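PDB 6SCE: uncharacterized protein from Thermus thermophilus HB8, which acts as a type III CRISPR defence nuclease that cuts DNA once activated by a cyclic oligoadenylate second messenger. Local coordinates for residues Ala233-Arg238 with Asn245-Trp250; Val227-Lys232 with Phe260-Gly265; Ala308-Gly313 with Val418-Gly423. All blocks are in the same frame, centred on the assembly; numbering follows the deposited sequence.

Contact 1. Residues Ala233-Arg238 with Asn245-Trp250; sequences AHLRSR and NVFARW
Two successive helices, the short 232-236 and the long 240-257, pack here inside the beta-alpha-beta crossover that links parallel strands 225-229 and 260-262. The contact is apolar and centres on Leu235. Its CG lies beside the backbone N and anti to the carbonyl carbon (chi1 -68°), an orientation that sends the methyls across to the longer helix. Leucine and indole meet tip to tip: Leu235 CD2 lies 3.6 Å from Trp250 CZ3, with CH2 just as near. The same methyl touches Val246 CG1 at 3.7 Å, while Leu235 CD1 turns to Phe247 CD1 at 3.8 Å. Val246 CG1 also sits above one face of the Trp250 ring, displaced toward its rim, so leucine, valine and indole close on one another.

His234, its CG anti to the backbone N (chi1 -178°), crosses the outer end of the indole obliquely, with CD2 3.8 Å from Trp250 CZ2. Val246 CG1 approaches the edge of the imidazole. Both rings are pinned at their polar ends, since His234 ND1 is hydrogen-bonded to Ala201 O and Trp250 NE1 to Asp203 OD1.

Side chains reinforce the backbone bonds of the turn after the short helix. Ser237 OG gives its hydrogen to a lone pair of His234 O at 2.7 Å, an oxygen that also accepts from Ser237 N, and Arg238 grips that same OG side-on with NE and NH2, both at 3.0 Å and in the guanidinium plane. This fixes the guanidinium with one face over His234 CE1.

Phe247 meets Tyr230 edge-to-face, and Trp250 also packs on Tyr230 and His231, so the longer helix lies against the chain leaving strand 225-229 as well as against helix 232-236.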
loop_
_atom_site.group_PDB
_atom_site.type_symbol
_atom_site.label_atom_id
_atom_site.label_comp_id
_atom_site.label_asym_id
_atom_site.label_seq_id
_atom_site.Cartn_x
_atom_site.Cartn_y
_atom_site.Cartn_z
ATOM N N ALA A 233 -13.754 -16.326 -23.020
ATOM C CA ALA A 233 -13.693 -17.464 -23.926
ATOM C C ALA A 233 -13.188 -18.719 -23.200
ATOM O O ALA A 233 -13.690 -19.819 -23.424
ATOM C CB ALA A 233 -12.844 -17.165 -25.142
ATOM N N HIS A 234 -12.228 -18.571 -22.295
ATOM C CA HIS A 234 -11.839 -19.703 -21.487
ATOM C C HIS A 234 -12.980 -20.214 -20.589
ATOM O O HIS A 234 -13.168 -21.429 -20.453
ATOM C CB HIS A 234 -10.630 -19.418 -20.605
ATOM C CG HIS A 234 -10.196 -20.603 -19.814
ATOM N ND1 HIS A 234 -9.524 -21.661 -20.382
ATOM C CD2 HIS A 234 -10.337 -20.903 -18.502
ATOM C CE1 HIS A 234 -9.259 -22.556 -19.452
ATOM N NE2 HIS A 234 -9.741 -22.118 -18.301
ATOM N N LEU A 235 -13.699 -19.304 -19.960
ATOM C CA LEU A 235 -14.832 -19.689 -19.107
ATOM C C LEU A 235 -15.897 -20.482 -19.910
ATOM O O LEU A 235 -16.480 -21.440 -19.394
ATOM C CB LEU A 235 -15.501 -18.461 -18.513
ATOM C CG LEU A 235 -14.690 -17.669 -17.485
ATOM C CD1 LEU A 235 -15.540 -16.523 -16.985
ATOM C CD2 LEU A 235 -14.180 -18.550 -16.365
ATOM N N ARG A 236 -16.136 -20.060 -21.148
ATOM C CA ARG A 236 -17.104 -20.735 -22.003
ATOM C C ARG A 236 -16.681 -22.148 -22.393
ATOM O O ARG A 236 -17.518 -22.968 -22.734
ATOM C CB ARG A 236 -17.445 -19.887 -23.220
ATOM C CG ARG A 236 -18.298 -18.685 -22.858
ATOM C CD ARG A 236 -18.360 -17.656 -23.970
ATOM N NE ARG A 236 -19.325 -16.586 -23.681
ATOM C CZ ARG A 236 -19.387 -15.432 -24.332
ATOM N NH1 ARG A 236 -18.525 -15.164 -25.309
ATOM N NH2 ARG A 236 -20.310 -14.533 -24.008
ATOM N N SER A 237 -15.391 -22.436 -22.302
ATOM C CA SER A 237 -14.847 -23.755 -22.553
ATOM C C SER A 237 -14.937 -24.708 -21.340
ATOM O O SER A 237 -14.548 -25.880 -21.433
ATOM C CB SER A 237 -13.388 -23.613 -22.993
ATOM O OG SER A 237 -12.500 -23.605 -21.892
ATOM N N ARG A 238 -15.422 -24.201 -20.207
ATOM C CA ARG A 238 -15.492 -24.973 -18.987
ATOM C C ARG A 238 -16.885 -25.604 -18.803
ATOM O O ARG A 238 -17.884 -25.069 -19.272
ATOM C CB ARG A 238 -15.220 -24.108 -17.761
ATOM C CG ARG A 238 -13.830 -23.443 -17.773
ATOM C CD ARG A 238 -12.696 -24.437 -17.779
ATOM N NE ARG A 238 -12.279 -24.795 -19.124
ATOM C CZ ARG A 238 -11.430 -25.778 -19.420
ATOM N NH1 ARG A 238 -10.911 -26.540 -18.478
ATOM N NH2 ARG A 238 -11.103 -26.005 -20.683
ATOM N N ASN A 245 -15.990 -22.153 -10.490
ATOM C CA ASN A 245 -14.775 -22.296 -9.686
ATOM C C ASN A 245 -13.627 -21.445 -10.271
ATOM O O ASN A 245 -12.906 -20.773 -9.528
ATOM C CB ASN A 245 -14.317 -23.742 -9.627
ATOM C CG ASN A 245 -15.274 -24.629 -8.841
ATOM O OD1 ASN A 245 -16.191 -24.141 -8.204
ATOM N ND2 ASN A 245 -15.038 -25.926 -8.876
ATOM N N VAL A 246 -13.467 -21.516 -11.588
ATOM C CA VAL A 246 -12.392 -20.801 -12.292
ATOM C C VAL A 246 -12.548 -19.313 -12.101
ATOM O O VAL A 246 -11.583 -18.618 -11.734
ATOM C CB VAL A 246 -12.367 -21.126 -13.782
ATOM C CG1 VAL A 246 -11.413 -20.180 -14.522
ATOM C CG2 VAL A 246 -11.941 -22.570 -13.999
ATOM N N PHE A 247 -13.767 -18.825 -12.318
ATOM C CA PHE A 247 -14.063 -17.423 -12.185
ATOM C C PHE A 247 -13.860 -16.883 -10.773
ATOM O O PHE A 247 -13.341 -15.753 -10.586
ATOM C CB PHE A 247 -15.490 -17.132 -12.613
ATOM C CG PHE A 247 -15.779 -15.681 -12.717
ATOM C CD1 PHE A 247 -15.010 -14.879 -13.551
ATOM C CD2 PHE A 247 -16.787 -15.096 -11.962
ATOM C CE1 PHE A 247 -15.253 -13.519 -13.643
ATOM C CE2 PHE A 247 -17.035 -13.725 -12.047
ATOM C CZ PHE A 247 -16.269 -12.941 -12.886
ATOM N N ALA A 248 -14.285 -17.667 -9.790
ATOM C CA ALA A 248 -14.091 -17.312 -8.385
ATOM C C ALA A 248 -12.598 -17.200 -8.045
ATOM O O ALA A 248 -12.202 -16.316 -7.289
ATOM C CB ALA A 248 -14.762 -18.347 -7.471
ATOM N N ARG A 249 -11.799 -18.095 -8.591
ATOM C CA ARG A 249 -10.340 -18.057 -8.415
ATOM C C ARG A 249 -9.742 -16.766 -8.978
ATOM O O ARG A 249 -8.963 -16.105 -8.299
ATOM C CB ARG A 249 -9.667 -19.255 -9.055
ATOM C CG ARG A 249 -9.829 -20.553 -8.271
ATOM C CD ARG A 249 -8.874 -21.616 -8.758
ATOM N NE ARG A 249 -9.215 -22.182 -10.072
ATOM C CZ ARG A 249 -9.985 -23.260 -10.269
ATOM N NH1 ARG A 249 -10.565 -23.887 -9.248
ATOM N NH2 ARG A 249 -10.196 -23.703 -11.499
ATOM N N TRP A 250 -10.112 -16.415 -10.204
ATOM C CA TRP A 250 -9.678 -15.133 -10.830
ATOM C C TRP A 250 -10.079 -13.905 -10.029
ATOM O O TRP A 250 -9.281 -12.959 -9.831
ATOM C CB TRP A 250 -10.252 -14.979 -12.234
ATOM C CG TRP A 250 -9.831 -16.033 -13.204
ATOM C CD1 TRP A 250 -8.866 -16.974 -13.043
ATOM C CD2 TRP A 250 -10.361 -16.215 -14.508
ATOM N NE1 TRP A 250 -8.778 -17.758 -14.168
ATOM C CE2 TRP A 250 -9.680 -17.295 -15.088
ATOM C CE3 TRP A 250 -11.354 -15.560 -15.245
ATOM C CZ2 TRP A 250 -9.974 -17.760 -16.371
ATOM C CZ3 TRP A 250 -11.640 -16.020 -16.526
ATOM C CH2 TRP A 250 -10.939 -17.086 -17.077
#

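Contact 2. Residues Val227-Lys232 with Phe260-Gly265; sequences VVPYHK and FLVDPG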
loop_
_atom_site.group_PDB
_atom_site.type_symbol
_atom_site.label_atom_id
_atom_site.label_comp_id
_atom_site.label_asym_id
_atom_site.label_seq_id
_atom_site.Cartn_x
_atom_site.Cartn_y
_atom_site.Cartn_z
ATOM N N VAL A 227 -5.859 -2.926 -15.312
ATOM C CA VAL A 227 -7.197 -3.256 -15.795
ATOM C C VAL A 227 -7.086 -4.565 -16.552
ATOM O O VAL A 227 -6.292 -4.651 -17.484
ATOM C CB VAL A 227 -7.747 -2.177 -16.718
ATOM C CG1 VAL A 227 -9.154 -2.564 -17.191
ATOM C CG2 VAL A 227 -7.776 -0.816 -16.033
ATOM N N VAL A 228 -7.812 -5.595 -16.101
ATOM C CA VAL A 228 -7.668 -6.922 -16.666
ATOM C C VAL A 228 -9.022 -7.472 -17.109
ATOM O O VAL A 228 -9.852 -7.821 -16.251
ATOM C CB VAL A 228 -7.005 -7.882 -15.684
ATOM C CG1 VAL A 228 -6.999 -9.316 -16.249
ATOM C CG2 VAL A 228 -5.572 -7.449 -15.434
ATOM N N PRO A 229 -9.282 -7.467 -18.425
ATOM C CA PRO A 229 -10.544 -8.061 -18.915
ATOM C C PRO A 229 -10.403 -9.560 -18.852
ATOM O O PRO A 229 -9.440 -10.121 -19.393
ATOM C CB PRO A 229 -10.657 -7.550 -20.350
ATOM C CG PRO A 229 -9.717 -6.383 -20.421
ATOM C CD PRO A 229 -8.588 -6.763 -19.509
ATOM N N TYR A 230 -11.302 -10.203 -18.115
ATOM C CA TYR A 230 -11.161 -11.613 -17.868
ATOM C C TYR A 230 -11.424 -12.426 -19.144
ATOM O O TYR A 230 -12.087 -11.957 -20.076
ATOM C CB TYR A 230 -11.992 -12.071 -16.667
ATOM C CG TYR A 230 -13.489 -11.905 -16.762
ATOM C CD1 TYR A 230 -14.257 -12.781 -17.513
ATOM C CD2 TYR A 230 -14.152 -10.896 -16.053
ATOM C CE1 TYR A 230 -15.636 -12.642 -17.574
ATOM C CE2 TYR A 230 -15.530 -10.763 -16.102
ATOM C CZ TYR A 230 -16.271 -11.638 -16.865
ATOM O OH TYR A 230 -17.643 -11.505 -16.930
ATOM N N HIS A 231 -10.866 -13.619 -19.163
ATOM C CA HIS A 231 -10.856 -14.494 -20.347
ATOM C C HIS A 231 -12.170 -15.291 -20.448
ATOM O O HIS A 231 -12.217 -16.482 -20.144
ATOM C CB HIS A 231 -9.683 -15.448 -20.244
ATOM C CG HIS A 231 -8.353 -14.801 -20.511
ATOM N ND1 HIS A 231 -7.180 -15.520 -20.577
ATOM C CD2 HIS A 231 -8.011 -13.501 -20.727
ATOM C CE1 HIS A 231 -6.174 -14.699 -20.835
ATOM N NE2 HIS A 231 -6.649 -13.469 -20.931
ATOM N N LYS A 232 -13.188 -14.603 -20.918
ATOM C CA LYS A 232 -14.525 -15.142 -21.015
ATOM C C LYS A 232 -14.557 -16.347 -21.951
ATOM O O LYS A 232 -15.283 -17.298 -21.674
ATOM C CB LYS A 232 -15.513 -14.086 -21.481
ATOM C CG LYS A 232 -16.949 -14.494 -21.194
ATOM C CD LYS A 232 -17.924 -13.443 -21.653
ATOM C CE LYS A 232 -18.098 -12.364 -20.610
ATOM N NZ LYS A 232 -19.116 -11.386 -21.071
ATOM N N PHE A 260 -8.024 -4.674 -11.256
ATOM C CA PHE A 260 -9.401 -4.349 -11.572
ATOM C C PHE A 260 -9.823 -5.312 -12.689
ATOM O O PHE A 260 -9.561 -5.080 -13.866
ATOM C CB PHE A 260 -9.499 -2.892 -11.994
ATOM C CG PHE A 260 -10.886 -2.401 -12.300
ATOM C CD1 PHE A 260 -11.972 -2.758 -11.519
ATOM C CD2 PHE A 260 -11.086 -1.551 -13.358
ATOM C CE1 PHE A 260 -13.227 -2.262 -11.799
ATOM C CE2 PHE A 260 -12.329 -1.043 -13.644
ATOM C CZ PHE A 260 -13.405 -1.404 -12.858
ATOM N N LEU A 261 -10.438 -6.412 -12.278
ATOM C CA LEU A 261 -10.916 -7.458 -13.197
ATOM C C LEU A 261 -12.246 -7.070 -13.811
ATOM O O LEU A 261 -13.201 -6.825 -13.093
ATOM C CB LEU A 261 -11.066 -8.753 -12.433
ATOM C CG LEU A 261 -11.161 -10.015 -13.298
ATOM C CD1 LEU A 261 -9.798 -10.358 -13.859
ATOM C CD2 LEU A 261 -11.700 -11.173 -12.480
ATOM N N VAL A 262 -12.308 -7.004 -15.128
ATOM C CA VAL A 262 -13.469 -6.476 -15.816
ATOM C C VAL A 262 -14.017 -7.416 -16.874
ATOM O O VAL A 262 -13.297 -8.230 -17.483
ATOM C CB VAL A 262 -13.232 -5.080 -16.459
ATOM C CG1 VAL A 262 -12.916 -4.031 -15.399
ATOM C CG2 VAL A 262 -12.141 -5.123 -17.513
ATOM N N ASP A 263 -15.311 -7.254 -17.103
ATOM C CA ASP A 263 -16.030 -8.023 -18.123
ATOM C C ASP A 263 -15.645 -7.439 -19.477
ATOM O O ASP A 263 -15.905 -6.270 -19.734
ATOM C CB ASP A 263 -17.539 -7.930 -17.815
ATOM C CG ASP A 263 -18.426 -8.669 -18.823
ATOM O OD1 ASP A 263 -17.939 -9.133 -19.880
ATOM O OD2 ASP A 263 -19.636 -8.748 -18.514
ATOM N N PRO A 264 -15.006 -8.245 -20.348
ATOM C CA PRO A 264 -14.604 -7.744 -21.651
ATOM C C PRO A 264 -15.799 -7.347 -22.511
ATOM O O PRO A 264 -15.638 -6.609 -23.455
ATOM C CB PRO A 264 -13.842 -8.928 -22.263
ATOM C CG PRO A 264 -14.417 -10.128 -21.593
ATOM C CD PRO A 264 -14.667 -9.675 -20.181
ATOM N N GLY A 265 -16.991 -7.798 -22.135
ATOM C CA GLY A 265 -18.202 -7.461 -22.866
ATOM C C GLY A 265 -18.776 -6.115 -22.497
ATOM O O GLY A 265 -19.755 -5.719 -23.103
#
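Asp263 OD1 accepts two bonds, one from the salt-bridging Lys232 NZ at 2.8 Å and one from Gly265 N, also at 2.8 Å. Both donors meet it from above the carboxylate plane. The bond from Gly265 makes an Asx turn, while Lys232 reaches in through a chain extended except for a bend at chi3 (-84°). An alanine in place of Asp263 would remove the carboxylate, and would probably loosen both the turn and the hold on Lys232.

Beside this pair, Tyr230 places CG in the crowded position between backbone N and carbonyl carbon (chi1 62°). Its ring therefore folds back along the other segment, bringing CE2 to 3.4 Å from Asp263 CA. Pro264 CD lies over the ring centre, 4.0 Å from the centroid and 6° off the normal, a CH-pi contact.

Upstream, 227-229 and 260-262 are parallel neighbours, the latter an edge strand of a six-stranded mixed sheet. Val228 binds both ways: its N gives to Phe260 O at 2.9 Å in a nearly straight bond, and its O receives Val262 N at 2.8 Å. The ladder runs beyond the strands, with Tyr230 N pointing to Val262 O nearly along the C=O axis, at 2.9 Å. Val227, Pro229, Phe260 and Val262 share one face, where helix 268-276 covers Val227, Phe260 and Val262 and its Glu271 takes a bond from Asp263 N. Val228 and Leu261 occupy the other face, with Leu261 against Arg251 and Ala254 of helix 240-257.

Contact 3. Residues Ala308-Gly313 with Val418-Gly423; sequences AYLHAG and VPWEEG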
loop_
_atom_site.group_PDB
_atom_site.type_symbol
_atom_site.label_atom_id
_atom_site.label_comp_id
_atom_site.label_asym_id
_atom_site.label_seq_id
_atom_site.Cartn_x
_atom_site.Cartn_y
_atom_site.Cartn_z
ATOM N N ALA A 308 -2.845 3.180 15.149
ATOM C CA ALA A 308 -3.748 4.121 15.807
ATOM C C ALA A 308 -4.622 3.432 16.857
ATOM O O ALA A 308 -4.892 3.999 17.923
ATOM C CB ALA A 308 -4.605 4.837 14.787
ATOM N N TYR A 309 -5.097 2.241 16.527
ATOM C CA TYR A 309 -5.844 1.418 17.480
ATOM C C TYR A 309 -4.973 1.080 18.719
ATOM O O TYR A 309 -5.429 1.219 19.845
ATOM C CB TYR A 309 -6.323 0.146 16.790
ATOM C CG TYR A 309 -6.746 -0.913 17.763
ATOM C CD1 TYR A 309 -7.912 -0.766 18.485
ATOM C CD2 TYR A 309 -5.944 -2.019 18.011
ATOM C CE1 TYR A 309 -8.290 -1.715 19.416
ATOM C CE2 TYR A 309 -6.319 -2.985 18.928
ATOM C CZ TYR A 309 -7.495 -2.813 19.631
ATOM O OH TYR A 309 -7.892 -3.740 20.555
ATOM N N LEU A 310 -3.733 0.656 18.506
ATOM C CA LEU A 310 -2.861 0.291 19.625
ATOM C C LEU A 310 -2.582 1.506 20.512
ATOM O O LEU A 310 -2.609 1.411 21.740
ATOM C CB LEU A 310 -1.556 -0.314 19.144
ATOM C CG LEU A 310 -1.664 -1.638 18.400
ATOM C CD1 LEU A 310 -0.286 -2.068 17.948
ATOM C CD2 LEU A 310 -2.332 -2.689 19.261
ATOM N N HIS A 311 -2.362 2.655 19.881
ATOM C CA HIS A 311 -2.077 3.894 20.623
ATOM C C HIS A 311 -3.299 4.433 21.373
ATOM O O HIS A 311 -3.217 4.746 22.577
ATOM C CB HIS A 311 -1.523 4.927 19.652
ATOM C CG HIS A 311 -1.384 6.302 20.219
ATOM N ND1 HIS A 311 -0.426 6.628 21.156
ATOM C CD2 HIS A 311 -2.079 7.437 19.975
ATOM C CE1 HIS A 311 -0.528 7.915 21.447
ATOM N NE2 HIS A 311 -1.525 8.427 20.750
ATOM N N ALA A 312 -4.427 4.540 20.683
ATOM C CA ALA A 312 -5.570 5.284 21.222
ATOM C C ALA A 312 -6.427 4.450 22.168
ATOM O O ALA A 312 -7.052 5.016 23.043
ATOM C CB ALA A 312 -6.450 5.798 20.116
ATOM N N GLY A 313 -6.475 3.132 21.962
ATOM C CA GLY A 313 -7.373 2.254 22.731
ATOM C C GLY A 313 -8.792 2.796 22.777
ATOM O O GLY A 313 -9.336 3.040 23.843
ATOM N N VAL A 418 4.667 3.599 20.177
ATOM C CA VAL A 418 3.480 2.760 20.082
ATOM C C VAL A 418 3.702 1.512 20.919
ATOM O O VAL A 418 4.812 0.990 20.924
ATOM C CB VAL A 418 3.265 2.368 18.625
ATOM C CG1 VAL A 418 2.036 1.476 18.447
ATOM C CG2 VAL A 418 3.066 3.635 17.808
ATOM N N PRO A 419 2.664 1.022 21.609
ATOM C CA PRO A 419 2.860 -0.244 22.349
ATOM C C PRO A 419 2.791 -1.445 21.395
ATOM O O PRO A 419 1.866 -2.247 21.446
ATOM C CB PRO A 419 1.720 -0.260 23.362
ATOM C CG PRO A 419 0.717 0.739 22.887
ATOM C CD PRO A 419 1.385 1.673 21.910
ATOM N N TRP A 420 3.805 -1.584 20.566
ATOM C CA TRP A 420 3.776 -2.584 19.513
ATOM C C TRP A 420 3.745 -3.989 20.093
ATOM O O TRP A 420 3.262 -4.905 19.435
ATOM C CB TRP A 420 5.011 -2.486 18.644
ATOM C CG TRP A 420 5.083 -1.265 17.768
ATOM C CD1 TRP A 420 6.036 -0.306 17.794
ATOM C CD2 TRP A 420 4.213 -0.948 16.685
ATOM N NE1 TRP A 420 5.793 0.623 16.802
ATOM C CE2 TRP A 420 4.692 0.231 16.096
ATOM C CE3 TRP A 420 3.072 -1.553 16.152
ATOM C CZ2 TRP A 420 4.056 0.841 15.012
ATOM C CZ3 TRP A 420 2.451 -0.948 15.046
ATOM C CH2 TRP A 420 2.953 0.223 14.505
ATOM N N GLU A 421 4.251 -4.150 21.317
ATOM C CA GLU A 421 4.253 -5.457 21.986
ATOM C C GLU A 421 2.848 -6.015 22.192
ATOM O O GLU A 421 2.685 -7.208 22.403
ATOM C CB GLU A 421 5.045 -5.424 23.316
ATOM C CG GLU A 421 4.385 -4.653 24.454
ATOM C CD GLU A 421 4.495 -3.138 24.317
ATOM O OE1 GLU A 421 5.142 -2.643 23.365
ATOM O OE2 GLU A 421 3.929 -2.429 25.172
ATOM N N GLU A 422 1.841 -5.158 22.117
ATOM C CA GLU A 422 0.433 -5.583 22.180
ATOM C C GLU A 422 -0.148 -5.978 20.839
ATOM O O GLU A 422 -1.293 -6.381 20.761
ATOM C CB GLU A 422 -0.437 -4.466 22.731
ATOM C CG GLU A 422 -0.035 -3.940 24.093
ATOM C CD GLU A 422 -0.897 -2.765 24.507
ATOM O OE1 GLU A 422 -1.885 -2.454 23.785
ATOM O OE2 GLU A 422 -0.582 -2.131 25.530
ATOM N N GLY A 423 0.628 -5.821 19.785
ATOM C CA GLY A 423 0.192 -6.135 18.433
ATOM C C GLY A 423 0.211 -7.630 18.179
ATOM O O GLY A 423 0.933 -8.395 18.864
#
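Leu310 holds CG beside the backbone N and anti to the carbonyl carbon (chi1 -64°), with an extended second torsion, so its two methyls project from helix 303-312 into the curved segment 418-423. The helix follows the first strand of a Rossmann-like mixed sheet, and the segment leaves one of that sheet's two outermost strands, 415-417; this topology is consistent with a CARF domain. A bound nucleic acid lies about 6 Å from the contact, nearest atoms compared.

The leucine does nearly all the apolar work. Leu310 CD1 comes to 3.8 Å from Trp420 CE3, the side chain crossing the indole at about a right angle, and it also reaches Gly423 CA at 4.1 Å. Leu310 CD2 lies against the backbone, 4.1 Å from Glu422 O, and Leu310 CB touches Val418 CG1 at 4.1 Å. Val418 puts this CG1 anti to its own backbone N (chi1 180°), which carries the methyl over the centre of one face of the Trp420 ring.

An inverse gamma turn at Pro419 and a short 3-10 segment, 420-422, curl the chain around the leucine, and Gly423 N closes onto Trp420 O at 2.8 Å. The indole is tethered by a hydrogen bond from NE1 to Asp406 O. It also packs on Arg549, in the loop between strands 541-548 and 551-558 of another sheet.

Just beyond the helix, Pro314, four residues after Leu310, has no N-H to offer, and Leu310 O instead faces the proline ring carbon Pro419 CG at 3.6 Å.

How the contacts relate
From the N terminus, the chain first opens contact 2 at strand 225-229 and goes straight into helix 232-236. Contact 1 closes a small loop onto helix 240-257, and strand 260-262 then completes contact 2, so contact 1 is nested within it. The two touch directly, and together join the crossover helices to the margin of the six-stranded sheet. Contact 3 follows in series, closing a loop of more than a hundred residues between helix 303-312 and the segment after strand 415-417 of a different sheet. Its centre is about 40 Å from that of contact 2, on the opposite side of the chain's centre.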